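Long-range contacts in putative transcriptional regulator (Clostridium difficile, PDB 3QI7), which is of unknown function but has a periplasmic-binding-protein-like fold, consistent with a lipoprotein that binds a small ligand, possibly a sugar: residues D11-A16 with T53-T58; N30-M35 with Q57-V62; A158-A163 with I227-V232; N195-N200 with K209-E214. All coordinates share one frame; numbering follows the deposited sequence. Where two conformers were deposited one is given.

Contact 1: residues D11-A16 with T53-T58; sequences DDFKVA and TKVKQT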
loop_
_atom_site.group_PDB
_atom_site.type_symbol
_atom_site.label_atom_id
_atom_site.label_comp_id
_atom_site.label_asym_id
_atom_site.label_seq_id
_atom_site.Cartn_x
_atom_site.Cartn_y
_atom_site.Cartn_z
ATOM N N ASP A 11 -7.636 27.189 -15.672
ATOM C CA ASP A 11 -6.231 27.358 -16.042
ATOM C C ASP A 11 -5.487 26.018 -16.058
ATOM O O ASP A 11 -5.788 25.105 -15.282
ATOM C CB ASP A 11 -5.494 28.273 -15.050
ATOM C CG ASP A 11 -5.930 29.741 -15.130
ATOM O OD1 ASP A 11 -6.450 30.186 -16.176
ATOM O OD2 ASP A 11 -5.725 30.456 -14.132
ATOM N N ASP A 12 -4.490 25.918 -16.923
ATOM C CA ASP A 12 -3.584 24.782 -16.877
ATOM C C ASP A 12 -2.955 24.725 -15.482
ATOM O O ASP A 12 -2.713 25.766 -14.860
ATOM C CB ASP A 12 -2.531 24.909 -17.971
ATOM C CG ASP A 12 -3.131 24.841 -19.378
ATOM O OD1 ASP A 12 -4.298 24.385 -19.547
ATOM O OD2 ASP A 12 -2.416 25.243 -20.320
ATOM N N PHE A 13 -2.738 23.526 -14.958
ATOM C CA PHE A 13 -2.378 23.436 -13.547
ATOM C C PHE A 13 -1.316 22.397 -13.263
ATOM O O PHE A 13 -0.987 21.578 -14.120
ATOM C CB PHE A 13 -3.639 23.224 -12.692
ATOM C CG PHE A 13 -4.358 21.931 -12.954
ATOM C CD1 PHE A 13 -5.260 21.814 -14.013
ATOM C CD2 PHE A 13 -4.152 20.826 -12.125
ATOM C CE1 PHE A 13 -5.949 20.633 -14.245
ATOM C CE2 PHE A 13 -4.832 19.626 -12.355
ATOM C CZ PHE A 13 -5.743 19.536 -13.422
ATOM N N LYS A 14 -0.740 22.472 -12.068
ATOM C CA LYS A 14 0.197 21.437 -11.595
ATOM C C LYS A 14 -0.390 20.682 -10.387
ATOM O O LYS A 14 -1.069 21.274 -9.523
ATOM C CB LYS A 14 1.549 22.055 -11.217
ATOM C CG LYS A 14 2.286 22.779 -12.350
ATOM C CD LYS A 14 3.657 23.252 -11.861
ATOM C CE LYS A 14 4.446 24.004 -12.944
ATOM N NZ LYS A 14 5.307 25.038 -12.308
ATOM N N VAL A 15 -0.173 19.377 -10.375
ATOM C CA VAL A 15 -0.412 18.544 -9.206
ATOM C C VAL A 15 0.954 18.199 -8.620
ATOM O O VAL A 15 1.732 17.469 -9.226
ATOM C CB VAL A 15 -1.181 17.263 -9.569
ATOM C CG1 VAL A 15 -1.409 16.400 -8.315
ATOM C CG2 VAL A 15 -2.547 17.619 -10.217
ATOM N N ALA A 16 1.261 18.760 -7.464
ATOM C CA ALA A 16 2.540 18.481 -6.827
ATOM C C ALA A 16 2.409 17.175 -6.054
ATOM O O ALA A 16 1.407 16.981 -5.377
ATOM C CB ALA A 16 2.952 19.639 -5.893
ATOM N N THR A 53 -10.986 21.632 -26.743
ATOM C CA THR A 53 -9.668 21.895 -26.175
ATOM C C THR A 53 -9.581 21.347 -24.759
ATOM O O THR A 53 -10.460 21.573 -23.916
ATOM C CB THR A 53 -9.299 23.403 -26.143
ATOM O OG1 THR A 53 -9.147 23.886 -27.478
ATOM C CG2 THR A 53 -7.980 23.637 -25.406
ATOM N N LYS A 54 -8.492 20.623 -24.528
ATOM C CA LYS A 54 -8.192 20.003 -23.248
ATOM C C LYS A 54 -7.478 20.994 -22.342
ATOM O O LYS A 54 -6.620 21.760 -22.795
ATOM C CB LYS A 54 -7.276 18.792 -23.470
ATOM C CG LYS A 54 -7.978 17.509 -23.913
ATOM C CD LYS A 54 -7.017 16.611 -24.733
ATOM C CE LYS A 54 -7.030 15.136 -24.327
ATOM N NZ LYS A 54 -5.760 14.708 -23.621
ATOM N N VAL A 55 -7.835 20.970 -21.061
ATOM C CA VAL A 55 -7.051 21.645 -20.040
ATOM C C VAL A 55 -5.768 20.817 -19.867
ATOM O O VAL A 55 -5.797 19.604 -20.038
ATOM C CB VAL A 55 -7.815 21.708 -18.712
ATOM C CG1 VAL A 55 -6.999 22.458 -17.674
ATOM C CG2 VAL A 55 -9.204 22.366 -18.905
ATOM N N LYS A 56 -4.655 21.465 -19.548
ATOM C CA LYS A 56 -3.381 20.752 -19.390
ATOM C C LYS A 56 -3.014 20.580 -17.926
ATOM O O LYS A 56 -3.169 21.503 -17.110
ATOM C CB LYS A 56 -2.248 21.469 -20.137
ATOM C CG LYS A 56 -2.271 21.266 -21.670
ATOM C CD LYS A 56 -1.275 22.180 -22.383
ATOM C CE LYS A 56 -1.614 22.337 -23.874
ATOM N NZ LYS A 56 -1.514 21.056 -24.644
ATOM N N GLN A 57 -2.532 19.384 -17.594
ATOM C CA GLN A 57 -2.084 19.096 -16.242
ATOM C C GLN A 57 -0.713 18.434 -16.300
ATOM O O GLN A 57 -0.456 17.604 -17.178
ATOM C CB GLN A 57 -3.068 18.160 -15.501
ATOM C CG GLN A 57 -4.360 17.802 -16.249
ATOM C CD GLN A 57 -4.266 16.525 -17.066
ATOM O OE1 GLN A 57 -5.231 15.773 -17.147
ATOM N NE2 GLN A 57 -3.116 16.278 -17.687
ATOM N N THR A 58 0.154 18.805 -15.367
ATOM C CA THR A 58 1.463 18.151 -15.204
ATOM C C THR A 58 1.677 17.815 -13.728
ATOM O O THR A 58 1.059 18.395 -12.838
ATOM C CB THR A 58 2.687 19.044 -15.683
ATOM O OG1 THR A 58 2.634 20.314 -15.040
ATOM C CG2 THR A 58 2.742 19.233 -17.211
#
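The inner end of this strand pair is held by backbone bonds and a buried ring; the outer end is carried by charged side chains near solvent. Phe13 N donates to Lys56 O at 3.0 Å, nearly along the C=O axis. Thr58 N returns a bond to Phe13 O. Val15 N then reaches Thr58 O at 2.9 Å, again nearly in line with the carbonyl. Phe13 and Gln57 sit side by side and point the same way. The Phe13 ring takes the crowded position between its backbone N and carbonyl carbon (chi1 64°). This brings Gln57 CB over one ring face, 4.0 Å from the centroid, in a CH-pi contact. Val55 CG1 comes to the ring edge, 4.0 Å from Phe13 CE1. Strands 13-19 and 57-63 are parallel neighbours in the larger sheet of a periplasmic-binding-protein-like fold, joined through helix 26-42. Helix 306-324 packs on the Phe13 side, where its Lys323 bonds Gln57 OE1. On the other side, Lys14 CG lies 3.7 Å from Thr58 OG1, and Lys14 NZ goes on to a salt bridge with Asp85. At the exposed end Asp12 lies alongside Lys56. Its OD1 accepts Lys56 N at 2.9 Å, from above the carboxylate plane. The charged tips stay apart, with Asp12 OD2 6.1 Å from Lys56 NZ.

Contact 2: residues N30-M35 with Q57-V62; sequences NMVEEM and QTIKHV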
loop_
_atom_site.group_PDB
_atom_site.type_symbol
_atom_site.label_atom_id
_atom_site.label_comp_id
_atom_site.label_asym_id
_atom_site.label_seq_id
_atom_site.Cartn_x
_atom_site.Cartn_y
_atom_site.Cartn_z
ATOM N N ASN A 30 8.910 5.832 -8.467
ATOM C CA ASN A 30 8.734 5.456 -9.856
ATOM C C ASN A 30 7.285 5.512 -10.349
ATOM O O ASN A 30 7.081 5.814 -11.526
ATOM C CB ASN A 30 9.376 4.102 -10.146
ATOM C CG ASN A 30 10.903 4.167 -10.206
ATOM O OD1 ASN A 30 11.495 5.238 -10.290
ATOM N ND2 ASN A 30 11.550 2.998 -10.205
HETATM N N MSE A 31 6.290 5.250 -9.490
HETATM C CA MSE A 31 4.892 5.409 -9.906
HETATM C C MSE A 31 4.592 6.876 -10.249
HETATM O O MSE A 31 3.992 7.157 -11.294
HETATM C CB MSE A 31 3.911 4.882 -8.851
HETATM C CG MSE A 31 2.422 5.234 -9.101
HETATM SE SE MSE A 31 1.758 4.683 -10.859
HETATM C CE MSE A 31 2.332 2.810 -10.772
ATOM N N VAL A 32 5.004 7.800 -9.379
ATOM C CA VAL A 32 4.856 9.234 -9.651
ATOM C C VAL A 32 5.534 9.628 -10.972
ATOM O O VAL A 32 4.968 10.369 -11.797
ATOM C CB VAL A 32 5.411 10.075 -8.466
ATOM C CG1 VAL A 32 5.408 11.529 -8.784
ATOM C CG2 VAL A 32 4.567 9.825 -7.182
ATOM N N GLU A 33 6.728 9.098 -11.215
ATOM C CA GLU A 33 7.439 9.406 -12.454
ATOM C C GLU A 33 6.682 8.899 -13.663
ATOM O O GLU A 33 6.642 9.583 -14.704
ATOM C CB GLU A 33 8.878 8.838 -12.449
ATOM C CG GLU A 33 9.831 9.652 -11.580
ATOM C CD GLU A 33 9.911 11.128 -12.003
ATOM O OE1 GLU A 33 10.239 11.391 -13.188
ATOM O OE2 GLU A 33 9.614 12.019 -11.160
ATOM N N GLU A 34 6.100 7.699 -13.526
ATOM C CA GLU A 34 5.296 7.099 -14.557
ATOM C C GLU A 34 4.074 7.946 -14.853
ATOM O O GLU A 34 3.746 8.208 -16.011
ATOM C CB GLU A 34 4.880 5.681 -14.159
ATOM C CG GLU A 34 4.120 4.953 -15.221
ATOM C CD GLU A 34 4.052 3.457 -14.954
ATOM O OE1 GLU A 34 5.073 2.769 -15.193
ATOM O OE2 GLU A 34 2.978 2.977 -14.519
HETATM N N MSE A 35 3.410 8.420 -13.811
HETATM C CA MSE A 35 2.224 9.243 -14.013
HETATM C C MSE A 35 2.572 10.591 -14.651
HETATM O O MSE A 35 1.821 11.108 -15.468
HETATM C CB MSE A 35 1.509 9.463 -12.693
HETATM C CG MSE A 35 1.042 8.172 -11.989
HETATM SE SE MSE A 35 -0.756 7.703 -12.550
HETATM C CE MSE A 35 -1.753 9.122 -11.714
ATOM N N GLN A 57 -2.532 19.384 -17.594
ATOM C CA GLN A 57 -2.084 19.096 -16.242
ATOM C C GLN A 57 -0.713 18.434 -16.300
ATOM O O GLN A 57 -0.456 17.604 -17.178
ATOM C CB GLN A 57 -3.068 18.160 -15.501
ATOM C CG GLN A 57 -4.360 17.802 -16.249
ATOM C CD GLN A 57 -4.266 16.525 -17.066
ATOM O OE1 GLN A 57 -5.231 15.773 -17.147
ATOM N NE2 GLN A 57 -3.116 16.278 -17.687
ATOM N N THR A 58 0.154 18.805 -15.367
ATOM C CA THR A 58 1.463 18.151 -15.204
ATOM C C THR A 58 1.677 17.815 -13.728
ATOM O O THR A 58 1.059 18.395 -12.838
ATOM C CB THR A 58 2.687 19.044 -15.683
ATOM O OG1 THR A 58 2.634 20.314 -15.040
ATOM C CG2 THR A 58 2.742 19.233 -17.211
ATOM N N ILE A 59 2.569 16.880 -13.485
ATOM C CA ILE A 59 2.918 16.507 -12.140
ATOM C C ILE A 59 4.237 17.178 -11.787
ATOM O O ILE A 59 5.182 17.155 -12.586
ATOM C CB ILE A 59 3.037 14.977 -12.010
ATOM C CG1 ILE A 59 1.624 14.366 -12.000
ATOM C CG2 ILE A 59 3.788 14.607 -10.737
ATOM C CD1 ILE A 59 1.580 12.877 -12.313
ATOM N N LYS A 60 4.275 17.822 -10.624
ATOM C CA LYS A 60 5.527 18.306 -10.078
ATOM C C LYS A 60 5.982 17.381 -8.965
ATOM O O LYS A 60 5.442 17.425 -7.836
ATOM C CB LYS A 60 5.385 19.739 -9.532
ATOM C CG LYS A 60 6.696 20.359 -9.012
ATOM C CD LYS A 60 6.531 21.863 -8.794
ATOM C CE LYS A 60 7.879 22.613 -8.743
ATOM N NZ LYS A 60 8.374 22.620 -7.358
ATOM N N HIS A 61 6.983 16.567 -9.272
ATOM C CA HIS A 61 7.514 15.628 -8.297
ATOM C C HIS A 61 8.504 16.287 -7.321
ATOM O O HIS A 61 9.609 16.679 -7.691
ATOM C CB HIS A 61 8.168 14.442 -9.009
ATOM C CG HIS A 61 8.476 13.286 -8.110
ATOM N ND1 HIS A 61 9.112 12.149 -8.558
ATOM C CD2 HIS A 61 8.241 13.088 -6.792
ATOM C CE1 HIS A 61 9.243 11.294 -7.560
ATOM N NE2 HIS A 61 8.738 11.845 -6.472
ATOM N N VAL A 62 8.107 16.357 -6.059
ATOM C CA VAL A 62 8.914 16.945 -4.998
ATOM C C VAL A 62 9.527 15.824 -4.164
ATOM O O VAL A 62 8.798 14.941 -3.664
ATOM C CB VAL A 62 8.036 17.810 -4.077
ATOM C CG1 VAL A 62 8.868 18.420 -2.920
ATOM C CG2 VAL A 62 7.314 18.902 -4.868
#
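One hydrogen bond carries the polar part of this helix-on-strand contact. His61 ND1 donates to Glu33 OE2 at 2.7 Å, with an N-H...O angle of 164°. The oxygen uses its anti lone pair, and it lies in the plane of the imidazole. Carboxylate and ring are nearly coplanar, 22° apart. Glu33 starts off to the side of the strand, but its chain bends at chi2 (-58°) and brings the carboxylate back to the ring edge. The other ring nitrogen, His61 NE2, bonds Thr19 OG1, so the imidazole is gripped at both nitrogens and its rotation is fixed. A carboxylate this close would probably favour a positively charged imidazole.

The CH-pi contact comes from Val32. Its CG1, anti to the backbone N, sits over the centre of one His61 face, 3.7 Å from the centroid. Val32 thus meets the face while Glu33 meets the edge.

The rest is apolar packing by Ile59. Its CG2 touches Val32 CG1 at 4.0 Å. Its CD1 presses on the helix at Met35, a selenomethionine, with Ile59 CD1 to Met35 CB at 3.4 Å, closer than a normal carbon-carbon contact. The selenium end of Met35 turns from the strand to helix 306-324.

The helix segment 30-35 runs nearly antiparallel to the strand segment 57-62. Helix 26-42 follows strand 13-19, the parallel neighbour of 57-63, and so forms the helical part of a beta-alpha-beta crossover, as in Rossmann-like sheets of periplasmic binding proteins.

Contact 3: residues A158-A163 with I227-V232; sequences AFIHYA and INVFGV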
loop_
_atom_site.group_PDB
_atom_site.type_symbol
_atom_site.label_atom_id
_atom_site.label_comp_id
_atom_site.label_asym_id
_atom_site.label_seq_id
_atom_site.Cartn_x
_atom_site.Cartn_y
_atom_site.Cartn_z
ATOM N N ALA A 158 -5.812 -23.959 9.359
ATOM C CA ALA A 158 -5.183 -23.210 10.467
ATOM C C ALA A 158 -4.567 -21.950 9.842
ATOM O O ALA A 158 -4.330 -21.909 8.629
ATOM C CB ALA A 158 -4.095 -24.067 11.200
ATOM N N PHE A 159 -4.337 -20.927 10.661
ATOM C CA PHE A 159 -3.622 -19.719 10.271
ATOM C C PHE A 159 -2.413 -19.577 11.195
ATOM O O PHE A 159 -2.586 -19.436 12.418
ATOM C CB PHE A 159 -4.533 -18.505 10.431
ATOM C CG PHE A 159 -3.974 -17.209 9.901
ATOM C CD1 PHE A 159 -2.911 -16.537 10.547
ATOM C CD2 PHE A 159 -4.578 -16.587 8.797
ATOM C CE1 PHE A 159 -2.472 -15.336 10.058
ATOM C CE2 PHE A 159 -4.089 -15.390 8.298
ATOM C CZ PHE A 159 -3.064 -14.767 8.943
ATOM N N ILE A 160 -1.209 -19.633 10.625
ATOM C CA ILE A 160 0.042 -19.476 11.410
ATOM C C ILE A 160 0.539 -18.022 11.233
ATOM O O ILE A 160 0.717 -17.577 10.107
ATOM C CB ILE A 160 1.141 -20.502 10.994
ATOM C CG1 ILE A 160 0.549 -21.886 10.689
ATOM C CG2 ILE A 160 2.218 -20.644 12.112
ATOM C CD1 ILE A 160 -0.269 -22.592 11.825
ATOM N N HIS A 161 0.689 -17.275 12.343
ATOM C CA HIS A 161 1.190 -15.890 12.351
ATOM C C HIS A 161 2.579 -15.816 12.971
ATOM O O HIS A 161 2.761 -16.280 14.110
ATOM C CB HIS A 161 0.240 -15.034 13.191
ATOM C CG HIS A 161 0.558 -13.570 13.185
ATOM N ND1 HIS A 161 1.549 -13.015 13.982
ATOM C CD2 HIS A 161 -0.022 -12.539 12.526
ATOM C CE1 HIS A 161 1.574 -11.706 13.782
ATOM N NE2 HIS A 161 0.636 -11.393 12.900
ATOM N N TYR A 162 3.545 -15.289 12.203
ATOM C CA TYR A 162 4.960 -15.205 12.608
ATOM C C TYR A 162 5.375 -13.726 12.713
ATOM O O TYR A 162 5.193 -12.961 11.778
ATOM C CB TYR A 162 5.867 -15.901 11.570
ATOM C CG TYR A 162 5.791 -17.399 11.539
ATOM C CD1 TYR A 162 6.333 -18.150 12.548
ATOM C CD2 TYR A 162 5.210 -18.071 10.459
ATOM C CE1 TYR A 162 6.260 -19.530 12.525
ATOM C CE2 TYR A 162 5.141 -19.437 10.420
ATOM C CZ TYR A 162 5.676 -20.177 11.461
ATOM O OH TYR A 162 5.608 -21.549 11.416
ATOM N N ALA A 163 5.984 -13.365 13.850
ATOM C CA ALA A 163 6.421 -12.005 14.186
ATOM C C ALA A 163 7.274 -12.108 15.441
ATOM O O ALA A 163 6.992 -12.940 16.305
ATOM C CB ALA A 163 5.216 -11.118 14.512
ATOM N N ILE A 227 -2.996 -25.122 5.334
ATOM C CA ILE A 227 -2.910 -24.052 6.329
ATOM C C ILE A 227 -2.429 -22.811 5.621
ATOM O O ILE A 227 -1.744 -22.906 4.600
ATOM C CB ILE A 227 -1.942 -24.426 7.489
ATOM C CG1 ILE A 227 -0.480 -24.583 6.996
ATOM C CG2 ILE A 227 -2.443 -25.724 8.160
ATOM C CD1 ILE A 227 0.548 -25.129 8.043
ATOM N N ASN A 228 -2.795 -21.649 6.154
ATOM C CA ASN A 228 -2.240 -20.377 5.694
ATOM C C ASN A 228 -1.080 -19.941 6.561
ATOM O O ASN A 228 -1.185 -19.935 7.798
ATOM C CB ASN A 228 -3.283 -19.258 5.688
ATOM C CG ASN A 228 -2.763 -17.985 5.029
ATOM O OD1 ASN A 228 -2.541 -17.984 3.834
ATOM N ND2 ASN A 228 -2.499 -16.931 5.818
ATOM N N VAL A 229 0.022 -19.533 5.922
ATOM C CA VAL A 229 1.177 -19.062 6.678
ATOM C C VAL A 229 1.386 -17.572 6.366
ATOM O O VAL A 229 1.365 -17.139 5.206
ATOM C CB VAL A 229 2.440 -19.895 6.370
ATOM C CG1 VAL A 229 3.708 -19.301 7.087
ATOM C CG2 VAL A 229 2.235 -21.370 6.736
ATOM N N PHE A 230 1.597 -16.782 7.412
ATOM C CA PHE A 230 1.732 -15.349 7.251
ATOM C C PHE A 230 2.857 -14.805 8.087
ATOM O O PHE A 230 2.953 -15.142 9.269
ATOM C CB PHE A 230 0.446 -14.690 7.718
ATOM C CG PHE A 230 0.464 -13.181 7.649
ATOM C CD1 PHE A 230 0.383 -12.529 6.424
ATOM C CD2 PHE A 230 0.516 -12.420 8.801
ATOM C CE1 PHE A 230 0.340 -11.142 6.341
ATOM C CE2 PHE A 230 0.518 -11.030 8.720
ATOM C CZ PHE A 230 0.432 -10.392 7.485
ATOM N N GLY A 231 3.648 -13.906 7.494
ATOM C CA GLY A 231 4.705 -13.177 8.217
ATOM C C GLY A 231 4.579 -11.673 8.034
ATOM O O GLY A 231 3.750 -11.178 7.228
ATOM N N VAL A 232 5.414 -10.934 8.761
ATOM C CA VAL A 232 5.172 -9.504 8.952
ATOM C C VAL A 232 6.182 -8.586 8.284
ATOM O O VAL A 232 6.039 -7.370 8.379
ATOM C CB VAL A 232 4.960 -9.147 10.453
ATOM C CG1 VAL A 232 3.848 -9.998 11.082
ATOM C CG2 VAL A 232 6.273 -9.267 11.253
#
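Two neighbouring parallel strands form this contact in the three-stranded sheet of the second lobe. Strand 159-164 is the central strand and 228-231 an outer one. Four backbone bonds join them. Asn228 N binds Ala158 O, and Ile160 N binds Asn228 O at 2.8 Å, almost straight at 174°. Phe230 N then binds Ile160 O, and Tyr162 N binds Phe230 O at 3.0 Å. Tyr162 O is buried and has no polar partner in the model; Val232 CG1 lies 3.3 Å from it.

One face of the sheet carries Phe159, His161, Asn228 and Phe230. The three aromatic side chains and Asn228 all have CG anti to the backbone N, so they rise side by side. The Phe159 ring tip leans across to the second strand, with CZ 3.7 Å from Phe230 CB. Its CE2 also meets Asn228 ND2 at 3.3 Å, while Asn228 OD1 accepts a bond from Ala252 N. His161 CD2 comes to the edge of the Phe230 ring, 3.8 Å from Phe230 CD2, with the ring planes 45° apart. Helix 140-153 packs on this side.

On the other face, Tyr162 turns beside its backbone N (chi1 -72°). Val229 CG1 meets the ring edge in plane, 3.6 Å from Tyr162 CE2. Tyr162 OH bonds Asp215 of helix 203-223. Helices thus pack on both faces of a parallel sheet, the three-layer alpha/beta/alpha build of a periplasmic-binding-protein lobe.

Contact 4: residues N195-N200 with K209-E214; sequences NTPNIN and KQFLNE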
loop_
_atom_site.group_PDB
_atom_site.type_symbol
_atom_site.label_atom_id
_atom_site.label_comp_id
_atom_site.label_asym_id
_atom_site.label_seq_id
_atom_site.Cartn_x
_atom_site.Cartn_y
_atom_site.Cartn_z
ATOM N N ASN A 195 6.158 -16.727 18.036
ATOM C CA ASN A 195 7.201 -15.723 18.217
ATOM C C ASN A 195 8.519 -16.141 17.574
ATOM O O ASN A 195 9.126 -17.176 17.931
ATOM C CB ASN A 195 7.441 -15.410 19.704
ATOM C CG ASN A 195 6.283 -14.615 20.365
ATOM O OD1 ASN A 195 5.309 -14.192 19.719
ATOM N ND2 ASN A 195 6.401 -14.424 21.686
ATOM N N THR A 196 8.945 -15.310 16.632
ATOM C CA THR A 196 10.219 -15.438 15.931
ATOM C C THR A 196 11.311 -14.632 16.687
ATOM O O THR A 196 10.987 -13.664 17.397
ATOM C CB THR A 196 10.119 -14.900 14.478
ATOM O OG1 THR A 196 9.704 -13.527 14.488
ATOM C CG2 THR A 196 9.106 -15.684 13.671
ATOM N N PRO A 197 12.589 -15.024 16.531
ATOM C CA PRO A 197 13.691 -14.282 17.171
ATOM C C PRO A 197 13.753 -12.812 16.730
ATOM O O PRO A 197 13.590 -12.500 15.546
ATOM C CB PRO A 197 14.952 -15.033 16.707
ATOM C CG PRO A 197 14.481 -16.408 16.368
ATOM C CD PRO A 197 13.062 -16.247 15.853
ATOM N N ASN A 198 13.989 -11.932 17.696
ATOM C CA ASN A 198 14.228 -10.527 17.431
ATOM C C ASN A 198 15.420 -10.349 16.521
ATOM O O ASN A 198 16.429 -11.032 16.672
ATOM C CB ASN A 198 14.497 -9.753 18.732
ATOM C CG ASN A 198 13.248 -9.509 19.530
ATOM O OD1 ASN A 198 12.158 -9.404 18.992
ATOM N ND2 ASN A 198 13.410 -9.382 20.825
ATOM N N ILE A 199 15.300 -9.435 15.568
ATOM C CA ILE A 199 16.385 -9.156 14.647
ATOM C C ILE A 199 17.096 -7.914 15.160
ATOM O O ILE A 199 16.598 -6.800 15.005
ATOM C CB ILE A 199 15.876 -8.966 13.226
ATOM C CG1 ILE A 199 15.156 -10.252 12.776
ATOM C CG2 ILE A 199 17.042 -8.605 12.277
ATOM C CD1 ILE A 199 14.612 -10.239 11.343
ATOM N N ASN A 200 18.224 -8.107 15.833
ATOM C CA ASN A 200 19.001 -6.972 16.335
ATOM C C ASN A 200 20.229 -6.666 15.481
ATOM O O ASN A 200 20.672 -5.521 15.415
ATOM C CB ASN A 200 19.385 -7.211 17.793
ATOM C CG ASN A 200 18.169 -7.223 18.712
ATOM O OD1 ASN A 200 17.970 -8.158 19.494
ATOM N ND2 ASN A 200 17.330 -6.190 18.597
ATOM N N LYS A 209 15.439 -17.166 9.584
ATOM C CA LYS A 209 15.267 -18.121 8.492
ATOM C C LYS A 209 15.256 -19.573 8.970
ATOM O O LYS A 209 14.356 -20.329 8.618
ATOM C CB LYS A 209 16.363 -17.931 7.446
ATOM C CG LYS A 209 16.243 -18.889 6.277
ATOM C CD LYS A 209 17.406 -18.736 5.314
ATOM C CE LYS A 209 17.203 -17.583 4.348
ATOM N NZ LYS A 209 18.385 -17.568 3.421
ATOM N N GLN A 210 16.242 -19.972 9.768
ATOM C CA GLN A 210 16.283 -21.360 10.282
ATOM C C GLN A 210 15.095 -21.659 11.183
ATOM O O GLN A 210 14.505 -22.735 11.115
ATOM C CB GLN A 210 17.580 -21.671 11.038
ATOM C CG GLN A 210 18.791 -21.722 10.124
ATOM C CD GLN A 210 19.958 -22.529 10.678
ATOM O OE1 GLN A 210 21.119 -22.091 10.615
ATOM N NE2 GLN A 210 19.661 -23.727 11.204
ATOM N N PHE A 211 14.742 -20.693 12.021
ATOM C CA PHE A 211 13.611 -20.844 12.915
ATOM C C PHE A 211 12.321 -21.077 12.101
ATOM O O PHE A 211 11.526 -22.021 12.395
ATOM C CB PHE A 211 13.469 -19.613 13.820
ATOM C CG PHE A 211 12.290 -19.691 14.752
ATOM C CD1 PHE A 211 11.036 -19.276 14.334
ATOM C CD2 PHE A 211 12.431 -20.214 16.044
ATOM C CE1 PHE A 211 9.945 -19.370 15.179
ATOM C CE2 PHE A 211 11.338 -20.305 16.893
ATOM C CZ PHE A 211 10.102 -19.902 16.464
ATOM N N LEU A 212 12.102 -20.215 11.113
ATOM C CA LEU A 212 10.894 -20.306 10.289
ATOM C C LEU A 212 10.814 -21.632 9.546
ATOM O O LEU A 212 9.773 -22.306 9.597
ATOM C CB LEU A 212 10.742 -19.139 9.330
ATOM C CG LEU A 212 10.357 -17.782 9.907
ATOM C CD1 LEU A 212 10.629 -16.719 8.833
ATOM C CD2 LEU A 212 8.891 -17.754 10.373
ATOM N N ASN A 213 11.905 -22.033 8.904
ATOM C CA ASN A 213 11.897 -23.279 8.174
ATOM C C ASN A 213 11.524 -24.468 9.043
ATOM O O ASN A 213 10.691 -25.307 8.647
ATOM C CB ASN A 213 13.213 -23.473 7.414
ATOM C CG ASN A 213 13.273 -22.598 6.160
ATOM O OD1 ASN A 213 12.269 -22.454 5.457
ATOM N ND2 ASN A 213 14.431 -22.007 5.888
ATOM N N GLU A 214 12.111 -24.537 10.234
ATOM C CA GLU A 214 11.822 -25.653 11.126
ATOM C C GLU A 214 10.401 -25.591 11.668
ATOM O O GLU A 214 9.729 -26.615 11.717
ATOM C CB GLU A 214 12.844 -25.739 12.256
ATOM C CG GLU A 214 14.232 -26.022 11.746
ATOM C CD GLU A 214 14.325 -27.329 10.966
ATOM O OE1 GLU A 214 13.806 -28.360 11.457
ATOM O OE2 GLU A 214 14.921 -27.313 9.863
#
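Phe211 of helix 203-223 packs against the end of strand 191-196, the strand just before it in the chain. This is a beta-alpha unit of the second alpha/beta lobe, and the contact lies where the strand runs out into the loop. Strand order 2-1-3 makes 191-196 an outer strand of its sheet. No hydrogen bond crosses the contact.

Phe211 does most of the work. Its CG is anti to the backbone N (chi1 179°), which sends the ring from the helix toward the strand end. With chi2 at -86° the ring turns one face to Pro197. Pro197 CD sits over that face, 4.0 Å from the centroid and offset toward the rim, in a CH-pi contact. The same carbon is nearest to Phe211 CG, at 3.7 Å.

Thr196 has OG1 in the crowded position between its backbone N and carbonyl carbon (chi1 58°). This puts CG2 beside the backbone N, where it touches Phe211 and Leu212. Thr196 CG2 meets Phe211 CE1 at 4.1 Å, the two side chains crossing at about a right angle.

Leu212 has CG beside its own backbone N, which lets CD2 reach the strand. Leu212 CD2 touches Thr196 CG2 at 3.9 Å, and Leu212 also packs on Tyr162 of the central strand. The tip of the Phe211 ring reaches furthest along the strand, where CZ lies 3.2 Å from Asn195 O.

Contacts 1 and 2 belong to one lobe and contacts 3 and 4 to the other, with the centres of contacts 1 and 3 about 47 Å apart. Contact 3 is fully buried; the other three are partly buried, and contacts 1 and 4 include exposed residues. Contacts 1 and 2 share Gln57 and Thr58 on strand 57-63, which bonds to strand 13-19 and takes helix 26-42 on one side. Contacts 3 and 4 meet through the sheet, where Ala163 O lies 3.1 Å from Thr196 N, a probable hydrogen bond. Backbone bonds dominate the two strand pairs. The helix contacts rely on side chains: contact 2 adds a His-carboxylate bond, while contact 4 has packing alone.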